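Local coordinates for sensor protein (Shewanella oneidensis, PDB 3LIC), which probably senses an extracellular signal through its PDC-fold sensor region and passes it across the membrane to control its own histidine kinase activity, at residues 24-29 and 248-253; 38-43 and 151-156; 74-79 and 89-94; 104-109 and 139-144; 119-124 and 160-165. All blocks are in the same frame, centred on the assembly; numbering follows the deposited sequence.

Contact 1 of 5, residues 24-29 and 248-253; sequences RLQFLL and EVAKLK
Apolar side chains make the joint between helix segment 24-29 and the turn 248-253, and no hydrogen bond crosses it. V249 spreads both methyls against the helix: CG2 meets CD2 of L25 at 3.9 Å, the two side chains crossing at about a right angle, while CG1 lies 4.0 Å from CB of Q26, sliding past that chain in the opposite direction. One helical turn on from L25, L29 brings CD1 to 3.7 Å from CD1 of L252, branch tip to branch tip. CG of Q26 is anti to the backbone N (chi1 -171°) and the chain is extended beyond it, so its stem runs beside V249 and its amide NE2 stops 4.1 Å from CB of A250, a van der Waals touch; the same NE2 is hydrogen-bonded to E30. The backbone N of K253 donates to O of V249 at 2.8 Å, closing the turn that carries V249 and L252. W132 of strand 131-137, in the six-stranded sheet, also packs on L29 and L252. The contact thus joins the long N-terminal helix to a hairpin turn of the C-terminal five-stranded sheet, close to where the two sheet domains meet, as in tandem PDC sensors.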
# COMPACT_ATOMS: atom_id res chain seq x y z
N ARG A 24 -9.45 9.67 -1.00
CA ARG A 24 -8.08 9.95 -1.42
C ARG A 24 -7.35 8.64 -1.66
O ARG A 24 -6.66 8.46 -2.65
CB ARG A 24 -7.34 10.73 -0.32
CG ARG A 24 -8.13 11.97 0.18
CD ARG A 24 -7.29 13.07 0.85
NE ARG A 24 -8.14 14.24 0.93
CZ ARG A 24 -8.74 14.70 2.03
NH1 ARG A 24 -8.51 14.15 3.21
NH2 ARG A 24 -9.54 15.75 1.93
N LEU A 25 -7.49 7.72 -0.71
CA LEU A 25 -6.76 6.49 -0.77
C LEU A 25 -7.28 5.71 -1.98
O LEU A 25 -6.49 5.16 -2.70
CB LEU A 25 -6.84 5.66 0.54
CG LEU A 25 -6.29 4.22 0.47
CD1 LEU A 25 -4.82 4.12 0.25
CD2 LEU A 25 -6.67 3.44 1.74
N GLN A 26 -8.59 5.70 -2.23
CA GLN A 26 -9.12 5.03 -3.42
C GLN A 26 -8.52 5.51 -4.75
O GLN A 26 -8.12 4.70 -5.60
CB GLN A 26 -10.65 5.22 -3.50
CG GLN A 26 -11.34 4.36 -4.60
CD GLN A 26 -12.76 4.85 -4.90
OE1 GLN A 26 -13.35 5.60 -4.11
NE2 GLN A 26 -13.29 4.44 -6.04
N PHE A 27 -8.50 6.83 -4.95
CA PHE A 27 -7.95 7.36 -6.17
C PHE A 27 -6.41 7.07 -6.28
O PHE A 27 -5.93 6.80 -7.36
CB PHE A 27 -8.38 8.84 -6.36
CG PHE A 27 -9.85 8.97 -6.71
CD1 PHE A 27 -10.32 8.59 -7.98
CD2 PHE A 27 -10.76 9.47 -5.79
CE1 PHE A 27 -11.67 8.68 -8.30
CE2 PHE A 27 -12.10 9.54 -6.10
CZ PHE A 27 -12.56 9.13 -7.36
N LEU A 28 -5.68 7.06 -5.16
CA LEU A 28 -4.27 6.76 -5.14
C LEU A 28 -4.02 5.32 -5.59
O LEU A 28 -3.13 5.06 -6.40
CB LEU A 28 -3.74 6.93 -3.72
CG LEU A 28 -2.26 6.54 -3.49
CD1 LEU A 28 -1.33 7.33 -4.44
CD2 LEU A 28 -1.84 6.76 -2.06
N LEU A 29 -4.83 4.38 -5.08
CA LEU A 29 -4.61 2.95 -5.33
C LEU A 29 -5.07 2.60 -6.73
O LEU A 29 -4.43 1.84 -7.45
CB LEU A 29 -5.37 2.11 -4.27
CG LEU A 29 -4.94 2.22 -2.78
CD1 LEU A 29 -5.89 1.41 -1.86
CD2 LEU A 29 -3.52 1.73 -2.56
N GLU A 248 -14.95 2.52 4.36
CA GLU A 248 -14.52 1.51 3.43
C GLU A 248 -13.98 2.09 2.09
O GLU A 248 -14.44 3.12 1.58
CB GLU A 248 -15.67 0.56 3.18
CG GLU A 248 -15.26 -0.57 2.29
CD GLU A 248 -16.09 -1.80 2.52
OE1 GLU A 248 -15.69 -2.62 3.37
OE2 GLU A 248 -17.14 -1.92 1.85
N VAL A 249 -12.94 1.47 1.56
CA VAL A 249 -12.52 1.76 0.17
C VAL A 249 -13.32 0.91 -0.86
O VAL A 249 -13.34 -0.33 -0.81
CB VAL A 249 -11.05 1.51 0.03
CG1 VAL A 249 -10.60 1.79 -1.38
CG2 VAL A 249 -10.29 2.33 1.02
N ALA A 250 -13.98 1.58 -1.80
CA ALA A 250 -14.84 0.88 -2.75
C ALA A 250 -14.06 -0.19 -3.54
O ALA A 250 -12.95 0.07 -4.01
CB ALA A 250 -15.43 1.89 -3.67
N LYS A 251 -14.61 -1.40 -3.65
CA LYS A 251 -14.07 -2.50 -4.49
C LYS A 251 -12.97 -3.29 -3.81
O LYS A 251 -13.04 -4.51 -3.76
CB LYS A 251 -13.49 -2.02 -5.82
CG LYS A 251 -14.44 -1.41 -6.81
CD LYS A 251 -13.95 -1.76 -8.21
CE LYS A 251 -14.80 -1.03 -9.25
NZ LYS A 251 -14.56 0.42 -9.01
N LEU A 252 -11.93 -2.59 -3.33
CA LEU A 252 -10.87 -3.24 -2.60
C LEU A 252 -11.31 -3.65 -1.21
O LEU A 252 -10.91 -4.70 -0.71
CB LEU A 252 -9.64 -2.31 -2.54
CG LEU A 252 -8.92 -2.05 -3.87
CD1 LEU A 252 -8.19 -0.75 -3.73
CD2 LEU A 252 -7.96 -3.20 -4.32
N LYS A 253 -12.15 -2.82 -0.60
CA LYS A 253 -12.72 -3.11 0.71
C LYS A 253 -11.63 -3.00 1.75
O LYS A 253 -11.73 -3.55 2.84
CB LYS A 253 -13.30 -4.53 0.72
CG LYS A 253 -14.58 -4.57 -0.06
CD LYS A 253 -14.59 -5.82 -0.89
CE LYS A 253 -16.01 -6.14 -1.27
NZ LYS A 253 -16.76 -5.98 0.02

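Contact 2 of 5, residues 38-43 and 151-156; sequences GLSDFI and VPFGVQ
Polar contact centres on S40, whose OG donates a very short hydrogen bond of 2.5 Å to the backbone O of V151. The donor sits 35° above the carbonyl plane, not on a lone pair. With OG anti to the carbonyl carbon, the same hydroxyl also pairs with T163 OG1 on the next strand, so a buried polar atom is gripped from two sides. An alanine here would remove the hydroxyl and would probably cost the V151 carbonyl its very short bond and T163 OG1 one partner. A second polar atom, the backbone O of S40, lies against CB of F153 at 3.4 Å.

Apolar packing surrounds this bond. CB of S40 rests 3.6 Å from CG1 of V151. CG of F153 sits in the crowded position, between backbone N and carbonyl carbon; the ring's edge meets S40 OG in plane, and one face receives CG2 of I43 in a CH-pi contact, 3.9 Å from the centroid and 22° off the normal.

Helix segment 38-43 and strand 151-153 run nearly parallel, their axes at 7° and 7.5 Å apart. This part of helix 2-46 lies beside this end of strand 145-153; T163 of strand 161-168 and I77 of strand 74-79 also touch I43, and F160 meets the F153 ring edge-to-face.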
# COMPACT_ATOMS: atom_id res chain seq x y z
N GLY A 38 -1.16 -0.59 -17.29
CA GLY A 38 -0.88 -0.01 -18.61
C GLY A 38 0.54 -0.47 -19.00
O GLY A 38 0.78 -0.96 -20.11
N LEU A 39 1.48 -0.41 -18.04
CA LEU A 39 2.86 -0.78 -18.39
C LEU A 39 2.98 -2.27 -18.74
O LEU A 39 3.61 -2.62 -19.77
CB LEU A 39 3.89 -0.33 -17.33
CG LEU A 39 5.33 -0.76 -17.59
CD1 LEU A 39 5.87 -0.20 -18.93
CD2 LEU A 39 6.23 -0.29 -16.39
N SER A 40 2.37 -3.15 -17.94
CA SER A 40 2.40 -4.57 -18.34
C SER A 40 1.70 -4.85 -19.67
O SER A 40 2.09 -5.70 -20.42
CB SER A 40 1.84 -5.48 -17.24
OG SER A 40 2.78 -5.51 -16.17
N ASP A 41 0.63 -4.13 -19.94
CA ASP A 41 -0.10 -4.21 -21.19
C ASP A 41 0.83 -3.81 -22.35
O ASP A 41 0.98 -4.58 -23.30
CB ASP A 41 -1.33 -3.28 -21.07
CG ASP A 41 -2.50 -3.75 -21.90
OD1 ASP A 41 -3.22 -2.94 -22.52
OD2 ASP A 41 -2.72 -4.95 -21.93
N PHE A 42 1.49 -2.65 -22.28
CA PHE A 42 2.43 -2.23 -23.35
C PHE A 42 3.53 -3.29 -23.60
O PHE A 42 3.80 -3.67 -24.77
CB PHE A 42 3.11 -0.83 -23.13
CG PHE A 42 2.14 0.32 -22.62
CD1 PHE A 42 0.72 0.26 -22.84
CD2 PHE A 42 2.66 1.45 -21.94
CE1 PHE A 42 -0.19 1.27 -22.37
CE2 PHE A 42 1.76 2.48 -21.48
CZ PHE A 42 0.32 2.41 -21.71
N ILE A 43 4.19 -3.72 -22.52
CA ILE A 43 5.24 -4.72 -22.66
C ILE A 43 4.70 -5.97 -23.29
O ILE A 43 5.25 -6.45 -24.26
CB ILE A 43 5.84 -5.08 -21.33
CG1 ILE A 43 6.49 -3.82 -20.74
CG2 ILE A 43 6.84 -6.21 -21.52
CD1 ILE A 43 7.31 -4.03 -19.47
N VAL A 151 1.72 -6.57 -11.75
CA VAL A 151 0.94 -7.15 -12.82
C VAL A 151 1.78 -7.92 -13.84
O VAL A 151 2.62 -7.34 -14.49
CB VAL A 151 0.25 -6.03 -13.65
CG1 VAL A 151 -0.59 -6.72 -14.89
CG2 VAL A 151 -0.59 -5.12 -12.73
N PRO A 152 1.50 -9.24 -14.03
CA PRO A 152 2.14 -10.15 -15.02
C PRO A 152 2.10 -9.56 -16.40
O PRO A 152 1.15 -8.88 -16.70
CB PRO A 152 1.19 -11.34 -15.03
CG PRO A 152 0.48 -11.29 -13.69
CD PRO A 152 0.49 -9.91 -13.19
N PHE A 153 3.08 -9.86 -17.25
CA PHE A 153 2.99 -9.51 -18.70
C PHE A 153 3.40 -10.71 -19.60
O PHE A 153 4.09 -11.59 -19.14
CB PHE A 153 3.79 -8.25 -19.03
CG PHE A 153 5.25 -8.31 -18.61
CD1 PHE A 153 6.17 -9.01 -19.36
CD2 PHE A 153 5.69 -7.62 -17.52
CE1 PHE A 153 7.51 -9.05 -19.00
CE2 PHE A 153 7.02 -7.63 -17.14
CZ PHE A 153 7.93 -8.34 -17.89
N GLY A 154 2.96 -10.72 -20.87
CA GLY A 154 3.12 -11.84 -21.82
C GLY A 154 1.74 -12.29 -22.37
O GLY A 154 0.87 -11.44 -22.57
N VAL A 155 1.53 -13.60 -22.58
CA VAL A 155 0.23 -14.22 -22.97
C VAL A 155 0.21 -15.68 -22.50
O VAL A 155 1.28 -16.29 -22.35
CB VAL A 155 0.14 -14.35 -24.49
CG1 VAL A 155 -0.47 -13.09 -25.15
CG2 VAL A 155 1.55 -14.71 -25.05
N GLN A 156 -0.99 -16.27 -22.33
CA GLN A 156 -1.15 -17.76 -22.08
C GLN A 156 -0.18 -18.74 -22.73
O GLN A 156 0.27 -18.53 -23.83
CB GLN A 156 -2.54 -18.28 -22.49
CG GLN A 156 -3.41 -18.60 -21.31
CD GLN A 156 -3.67 -17.32 -20.57
OE1 GLN A 156 -4.00 -16.32 -21.21
NE2 GLN A 156 -3.47 -17.30 -19.23

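Contact 3 of 5, residues 74-79 and 89-94; sequences GSAIAF and LFSPYV
F79 and F90, with the most surface buried here, stand side by side and point the same way. Their planes are nearly parallel at 10° but slid so far that the rings barely overlap, with centroids 5.6 Å apart; closest approach is between the two CD2 atoms, 3.6 Å from each other, with the CE2 atoms alongside. F79 N donates to F90 O at 3.0 Å. CD of P92 covers the centre of one F90 face.

Y93, with CG anti to its backbone N, lays its ring obliquely along the neighbouring strand: CD1 comes to 3.2 Å from O of S75 and 3.5 Å from CB of A76. Its hydroxyl is hydrogen-bonded to D166. G74 leaves room for this ring end, since a side chain there would run into the Y93 OH. An alanine in place of Y93 would strip away the ring beside S75 and A76 and would probably loosen the packing of this sheet face and leave D166 without its phenol partner.

Between these side chains the backbones are tied by I77 N to P92 O at 3.0 Å and by a reciprocal pair, S75 N to V94 O at 2.9 Å and V94 N to S75 O at 3.2 Å. Side chains of A76 and Y93 share one face; S75 and V94 share the other, against L62 of helix 55-68. The two strands form an antiparallel beta-hairpin with a long connection, part of the six-stranded sheet of the PDC domain, whose Y93 side adjoins a bound ethanediol.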
# COMPACT_ATOMS: atom_id res chain seq x y z
N GLY A 74 8.38 3.85 -6.27
CA GLY A 74 9.30 3.06 -7.05
C GLY A 74 8.57 2.17 -8.06
O GLY A 74 7.37 1.93 -7.94
N SER A 75 9.28 1.67 -9.06
CA SER A 75 8.66 0.75 -10.00
C SER A 75 9.65 -0.28 -10.51
O SER A 75 10.81 0.04 -10.72
CB SER A 75 8.01 1.57 -11.13
OG SER A 75 7.69 0.71 -12.21
N ALA A 76 9.24 -1.52 -10.66
CA ALA A 76 10.19 -2.53 -11.15
C ALA A 76 9.68 -3.24 -12.42
O ALA A 76 8.45 -3.35 -12.63
CB ALA A 76 10.46 -3.60 -10.04
N ILE A 77 10.62 -3.76 -13.21
CA ILE A 77 10.29 -4.69 -14.28
C ILE A 77 11.11 -5.94 -14.06
O ILE A 77 12.31 -5.94 -14.29
CB ILE A 77 10.64 -4.13 -15.65
CG1 ILE A 77 9.82 -2.86 -15.91
CG2 ILE A 77 10.45 -5.30 -16.77
CD1 ILE A 77 10.15 -2.22 -17.24
N ALA A 78 10.44 -7.03 -13.64
CA ALA A 78 11.12 -8.19 -13.10
C ALA A 78 10.78 -9.43 -13.96
O ALA A 78 9.61 -9.67 -14.25
CB ALA A 78 10.71 -8.37 -11.67
N PHE A 79 11.79 -10.15 -14.45
CA PHE A 79 11.54 -11.26 -15.43
C PHE A 79 11.65 -12.64 -14.76
O PHE A 79 12.39 -12.77 -13.79
CB PHE A 79 12.51 -11.20 -16.66
CG PHE A 79 12.34 -9.94 -17.50
CD1 PHE A 79 11.47 -9.91 -18.58
CD2 PHE A 79 13.01 -8.81 -17.17
CE1 PHE A 79 11.31 -8.76 -19.30
CE2 PHE A 79 12.86 -7.64 -17.90
CZ PHE A 79 12.01 -7.62 -18.96
N LEU A 89 18.44 -13.91 -13.03
CA LEU A 89 17.52 -12.98 -12.40
C LEU A 89 17.76 -11.65 -13.07
O LEU A 89 18.91 -11.29 -13.34
CB LEU A 89 17.79 -12.85 -10.87
CG LEU A 89 17.55 -14.13 -10.01
CD1 LEU A 89 17.73 -13.79 -8.57
CD2 LEU A 89 16.14 -14.77 -10.23
N PHE A 90 16.69 -10.94 -13.39
CA PHE A 90 16.90 -9.63 -13.97
C PHE A 90 15.71 -8.78 -13.58
O PHE A 90 14.60 -9.09 -13.92
CB PHE A 90 17.06 -9.75 -15.51
CG PHE A 90 17.22 -8.38 -16.27
CD1 PHE A 90 18.18 -7.45 -15.89
CD2 PHE A 90 16.49 -8.13 -17.43
CE1 PHE A 90 18.35 -6.23 -16.57
CE2 PHE A 90 16.66 -6.93 -18.16
CZ PHE A 90 17.57 -5.96 -17.71
N SER A 91 15.95 -7.68 -12.87
CA SER A 91 14.86 -6.86 -12.42
C SER A 91 15.24 -5.41 -12.19
O SER A 91 15.29 -4.92 -11.06
CB SER A 91 14.15 -7.51 -11.24
OG SER A 91 13.27 -6.61 -10.59
N PRO A 92 15.45 -4.69 -13.30
CA PRO A 92 15.61 -3.23 -13.18
C PRO A 92 14.54 -2.59 -12.28
O PRO A 92 13.38 -2.95 -12.36
CB PRO A 92 15.39 -2.76 -14.61
CG PRO A 92 15.85 -4.00 -15.46
CD PRO A 92 15.39 -5.17 -14.70
N TYR A 93 14.93 -1.60 -11.49
CA TYR A 93 14.04 -1.00 -10.52
C TYR A 93 14.51 0.42 -10.24
O TYR A 93 15.70 0.63 -10.03
CB TYR A 93 14.14 -1.83 -9.22
CG TYR A 93 13.41 -1.25 -8.04
CD1 TYR A 93 12.00 -1.13 -8.04
CD2 TYR A 93 14.11 -0.86 -6.90
CE1 TYR A 93 11.32 -0.59 -6.94
CE2 TYR A 93 13.43 -0.34 -5.80
CZ TYR A 93 12.06 -0.20 -5.83
OH TYR A 93 11.44 0.28 -4.70
N VAL A 94 13.63 1.40 -10.31
CA VAL A 94 13.97 2.78 -9.95
C VAL A 94 13.09 3.26 -8.77
O VAL A 94 11.90 2.94 -8.70
CB VAL A 94 13.83 3.76 -11.17
CG1 VAL A 94 13.99 5.24 -10.73
CG2 VAL A 94 14.81 3.40 -12.30

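Contact 4 of 5, residues 104-109 and 139-144; sequences LDIGAD and EGAGNV
L104 overlaps the turn at G140, its CD1 resting 3.4 Å from the carbonyl O of that glycine, with CG held in the crowded position between backbone N and carbonyl carbon. This is loop packing at the rim of the PDC domain: the last residues of edge strand 101-105 and the short helix 106-109 lie against the connection between strands 131-137 and 145-153. I106 adds the apolar part. Its CG1 is anti to the carbonyl carbon and the chain runs on extended, so CD1 reaches CB of A141 at 3.9 Å although the side chain starts out along the interface. Y93 and Y111 also touch both I106 and A141, closing a small apolar cluster, and a bound ethanediol lies about 4 Å from the I106 side chain, nearest atoms. G140 sits at a positive phi of 102°, where a CB would press on the carbonyl O of the residue before. No hydrogen bond spans the two segments. Within 104-109, D105, at the N-cap, turns the strand into the helix: its backbone O accepts from both A108 N and D109 N, and S91 N donates to its OD1. The same OD1 takes G107 N at 3.0 Å, met 49° above the carboxylate plane.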
# COMPACT_ATOMS: atom_id res chain seq x y z
N LEU A 104 18.66 0.11 -9.35
CA LEU A 104 19.45 -1.11 -9.24
C LEU A 104 18.73 -2.20 -9.97
O LEU A 104 17.49 -2.15 -10.10
CB LEU A 104 19.70 -1.55 -7.78
CG LEU A 104 18.55 -2.07 -6.93
CD1 LEU A 104 19.04 -2.98 -5.75
CD2 LEU A 104 17.85 -0.85 -6.42
N ASP A 105 19.50 -3.14 -10.47
CA ASP A 105 18.97 -4.37 -10.89
C ASP A 105 18.78 -5.25 -9.64
O ASP A 105 19.76 -5.76 -9.06
CB ASP A 105 19.91 -5.03 -11.91
CG ASP A 105 19.42 -6.36 -12.34
OD1 ASP A 105 18.36 -6.79 -11.85
OD2 ASP A 105 20.09 -7.02 -13.14
N ILE A 106 17.52 -5.41 -9.20
CA ILE A 106 17.28 -6.15 -7.97
C ILE A 106 17.85 -7.60 -8.08
O ILE A 106 18.29 -8.18 -7.13
CB ILE A 106 15.77 -6.15 -7.67
CG1 ILE A 106 15.31 -4.74 -7.27
CG2 ILE A 106 15.38 -7.08 -6.56
CD1 ILE A 106 13.78 -4.73 -6.89
N GLY A 107 17.86 -8.17 -9.27
CA GLY A 107 18.24 -9.57 -9.39
C GLY A 107 19.77 -9.73 -9.33
O GLY A 107 20.25 -10.84 -9.20
N ALA A 108 20.53 -8.64 -9.42
CA ALA A 108 22.00 -8.68 -9.38
C ALA A 108 22.46 -8.15 -8.03
O ALA A 108 23.38 -8.72 -7.41
CB ALA A 108 22.64 -7.82 -10.56
N ASP A 109 21.85 -7.07 -7.58
CA ASP A 109 22.38 -6.36 -6.43
C ASP A 109 21.39 -6.17 -5.32
O ASP A 109 21.70 -5.43 -4.37
CB ASP A 109 22.92 -4.98 -6.85
CG ASP A 109 23.94 -5.09 -7.99
OD1 ASP A 109 24.69 -6.10 -8.09
OD2 ASP A 109 23.98 -4.21 -8.84
N GLU A 139 13.95 -4.52 1.91
CA GLU A 139 15.33 -4.51 2.30
C GLU A 139 16.23 -4.88 1.18
O GLU A 139 16.09 -5.97 0.58
CB GLU A 139 15.58 -5.53 3.41
CG GLU A 139 17.07 -5.75 3.64
CD GLU A 139 17.39 -5.87 5.10
OE1 GLU A 139 17.42 -7.03 5.59
OE2 GLU A 139 17.56 -4.84 5.79
N GLY A 140 17.18 -4.01 0.84
CA GLY A 140 18.11 -4.40 -0.23
C GLY A 140 17.70 -3.71 -1.51
O GLY A 140 18.42 -3.72 -2.50
N ALA A 141 16.57 -3.04 -1.50
CA ALA A 141 16.15 -2.37 -2.72
C ALA A 141 15.64 -1.06 -2.30
O ALA A 141 16.42 -0.16 -2.07
CB ALA A 141 15.10 -3.17 -3.51
N GLY A 142 14.33 -0.92 -2.19
CA GLY A 142 13.75 0.35 -1.81
C GLY A 142 14.18 0.70 -0.41
O GLY A 142 14.31 1.87 -0.11
N ASN A 143 14.41 -0.30 0.45
CA ASN A 143 14.77 -0.04 1.85
C ASN A 143 13.79 0.86 2.61
O ASN A 143 14.21 1.67 3.43
CB ASN A 143 16.19 0.56 1.95
CG ASN A 143 17.24 -0.48 1.69
OD1 ASN A 143 18.22 -0.21 1.02
ND2 ASN A 143 17.02 -1.69 2.15
N VAL A 144 12.51 0.78 2.29
CA VAL A 144 11.54 1.39 3.11
C VAL A 144 10.32 0.48 3.21
O VAL A 144 10.22 -0.49 2.48
CB VAL A 144 11.10 2.73 2.52
CG1 VAL A 144 12.33 3.76 2.35
CG2 VAL A 144 10.37 2.48 1.19

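Contact 5 of 5, residues 119-124 and 160-165; sequences DWWSKA and FGVTTV. With EDO (1,2-ethanediol), chain B.
W120 leaves the short helix through CB with CG in the crowded position between backbone N and carbonyl carbon (chi1 71°), which swings the indole toward strand 161-165. C1 of a bound ethanediol sits over the centre of one indole face, with CG and CD1 at the margin of its reach. NE1 is hydrogen-bonded to the Y111 hydroxyl, which helps hold the ring's rotation. CE2 is the indole atom nearest the diol, 3.4 Å from C1; CD2 and CZ2 each lie 3.7 Å from C1. CB of W121 covers the opposite face. On the six-membered ring, CE3 meets CG2 of T164 at 3.6 Å, and CZ3 touches CG2 of V162 at 3.8 Å, that methyl lying in the ring plane at its edge. CH2, the tip, is 4.2 Å from C1 of the diol.

V162 fills the angle between the two tryptophans: the same CG2 is 3.9 Å from CE3 of W121, and its CG1 faces the carbonyl O of A124. W121 also leans along the strand beside G161, CZ3 toward CA.

T164 does double duty. Its CG2 packs on the indole while OG1 donates a 2.6 Å hydrogen bond to O1 of the ethanediol; the backbone N of A76 is hydrogen-bonded to the same OG1. D166 and Y136 also bond the diol. Although the diol probably comes from the crystallisation liquor, an aromatic lid over the sheet with polar side chains beneath it is consistent with the ligand pocket of a PDC sensor domain.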
# COMPACT_ATOMS: atom_id res chain seq x y z
N ASP A 119 6.25 -11.59 -1.73
CA ASP A 119 4.84 -11.57 -2.18
C ASP A 119 4.69 -11.01 -3.56
O ASP A 119 4.04 -11.61 -4.45
CB ASP A 119 4.00 -10.65 -1.27
CG ASP A 119 3.13 -11.43 -0.30
OD1 ASP A 119 3.42 -12.67 -0.21
OD2 ASP A 119 2.18 -10.80 0.29
N TRP A 120 5.30 -9.83 -3.74
CA TRP A 120 5.10 -9.10 -4.99
C TRP A 120 5.48 -9.85 -6.26
O TRP A 120 5.03 -9.49 -7.35
CB TRP A 120 5.80 -7.74 -4.95
CG TRP A 120 7.30 -7.74 -4.99
CD1 TRP A 120 8.17 -7.51 -3.91
CD2 TRP A 120 8.11 -7.83 -6.16
NE1 TRP A 120 9.46 -7.49 -4.35
CE2 TRP A 120 9.48 -7.71 -5.72
CE3 TRP A 120 7.84 -7.99 -7.54
CZ2 TRP A 120 10.56 -7.70 -6.61
CZ3 TRP A 120 8.94 -8.03 -8.46
CH2 TRP A 120 10.29 -7.87 -7.98
N TRP A 121 6.40 -10.81 -6.12
CA TRP A 121 6.78 -11.70 -7.22
C TRP A 121 5.92 -12.99 -7.14
O TRP A 121 5.19 -13.29 -8.05
CB TRP A 121 8.27 -12.07 -7.17
CG TRP A 121 8.53 -13.15 -8.19
CD1 TRP A 121 8.54 -14.50 -7.97
CD2 TRP A 121 8.69 -12.98 -9.61
NE1 TRP A 121 8.76 -15.17 -9.15
CE2 TRP A 121 8.81 -14.27 -10.18
CE3 TRP A 121 8.72 -11.86 -10.46
CZ2 TRP A 121 9.01 -14.50 -11.54
CZ3 TRP A 121 8.90 -12.08 -11.86
CH2 TRP A 121 9.07 -13.40 -12.38
N SER A 122 5.99 -13.71 -6.03
CA SER A 122 5.42 -15.05 -5.93
C SER A 122 3.92 -15.05 -6.22
O SER A 122 3.44 -15.87 -7.03
CB SER A 122 5.64 -15.59 -4.53
OG SER A 122 7.00 -15.73 -4.22
N LYS A 123 3.17 -14.15 -5.59
CA LYS A 123 1.71 -14.21 -5.75
C LYS A 123 1.31 -13.94 -7.21
O LYS A 123 0.43 -14.60 -7.77
CB LYS A 123 1.03 -13.26 -4.78
CG LYS A 123 0.81 -13.89 -3.44
CD LYS A 123 0.01 -15.20 -3.64
CE LYS A 123 -0.60 -15.78 -2.34
NZ LYS A 123 -1.03 -17.22 -2.59
N ALA A 124 2.07 -13.05 -7.84
CA ALA A 124 1.63 -12.16 -8.92
C ALA A 124 2.05 -12.63 -10.36
O ALA A 124 1.44 -12.18 -11.39
CB ALA A 124 2.18 -10.74 -8.62
N PHE A 160 6.00 -13.83 -18.90
CA PHE A 160 7.43 -13.84 -18.62
C PHE A 160 7.95 -12.86 -17.55
O PHE A 160 9.14 -12.81 -17.30
CB PHE A 160 8.30 -13.91 -19.92
CG PHE A 160 8.02 -12.84 -20.95
CD1 PHE A 160 9.02 -11.93 -21.30
CD2 PHE A 160 6.79 -12.77 -21.60
CE1 PHE A 160 8.80 -10.91 -22.24
CE2 PHE A 160 6.55 -11.75 -22.56
CZ PHE A 160 7.57 -10.82 -22.89
N GLY A 161 7.06 -12.13 -16.88
CA GLY A 161 7.40 -11.32 -15.72
C GLY A 161 6.30 -10.49 -15.09
O GLY A 161 5.14 -10.63 -15.42
N VAL A 162 6.66 -9.58 -14.19
CA VAL A 162 5.71 -8.55 -13.70
C VAL A 162 6.32 -7.14 -13.76
O VAL A 162 7.55 -6.97 -13.70
CB VAL A 162 5.37 -8.88 -12.26
CG1 VAL A 162 4.84 -10.35 -12.11
CG2 VAL A 162 6.64 -8.72 -11.37
N THR A 163 5.50 -6.10 -13.87
CA THR A 163 5.92 -4.75 -13.59
C THR A 163 5.18 -4.33 -12.30
O THR A 163 4.15 -4.94 -11.96
CB THR A 163 5.61 -3.79 -14.72
OG1 THR A 163 4.19 -3.58 -14.80
CG2 THR A 163 6.07 -4.38 -16.06
N THR A 164 5.69 -3.35 -11.58
CA THR A 164 5.21 -3.09 -10.23
C THR A 164 5.10 -1.63 -10.04
O THR A 164 5.71 -0.87 -10.79
CB THR A 164 6.15 -3.62 -9.11
OG1 THR A 164 7.39 -2.92 -9.14
CG2 THR A 164 6.37 -5.17 -9.17
N VAL A 165 4.35 -1.21 -9.04
CA VAL A 165 4.46 0.17 -8.56
C VAL A 165 4.52 -0.01 -7.02
O VAL A 165 3.78 -0.85 -6.45
CB VAL A 165 3.25 1.10 -9.02
CG1 VAL A 165 3.38 2.49 -8.51
CG2 VAL A 165 3.31 1.30 -10.52
C1 EDO B . 9.21 -4.31 -6.07
O1 EDO B . 8.44 -3.30 -6.75
C2 EDO B . 10.36 -3.73 -5.25
O2 EDO B . 9.83 -3.02 -4.11

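Overall arrangement
Contacts 2, 3 and 5 form the buried middle of the N-terminal sheet domain and touch one another: helix 2-46 covers strands 145-153 and 161-168 in contact 2, strand 74-79 is zipped to its hairpin partner in contact 3, and helix 119-122 lies over strand 161-168 in contact 5. Contacts 1, 4 and 5 have no hydrogen bond between their segments; only 1 and 4 are partly buried. Contact 4 adjoins contact 3 through S91 and D105 at the sheet's edge. Contact 1, about 26 Å from contact 3 between centres, shares helix 2-46 with contact 2 but reaches the other sheet. Backbone bonding dominates contact 3, one hydroxyl marks contact 2, and aromatic packing rules contact 5.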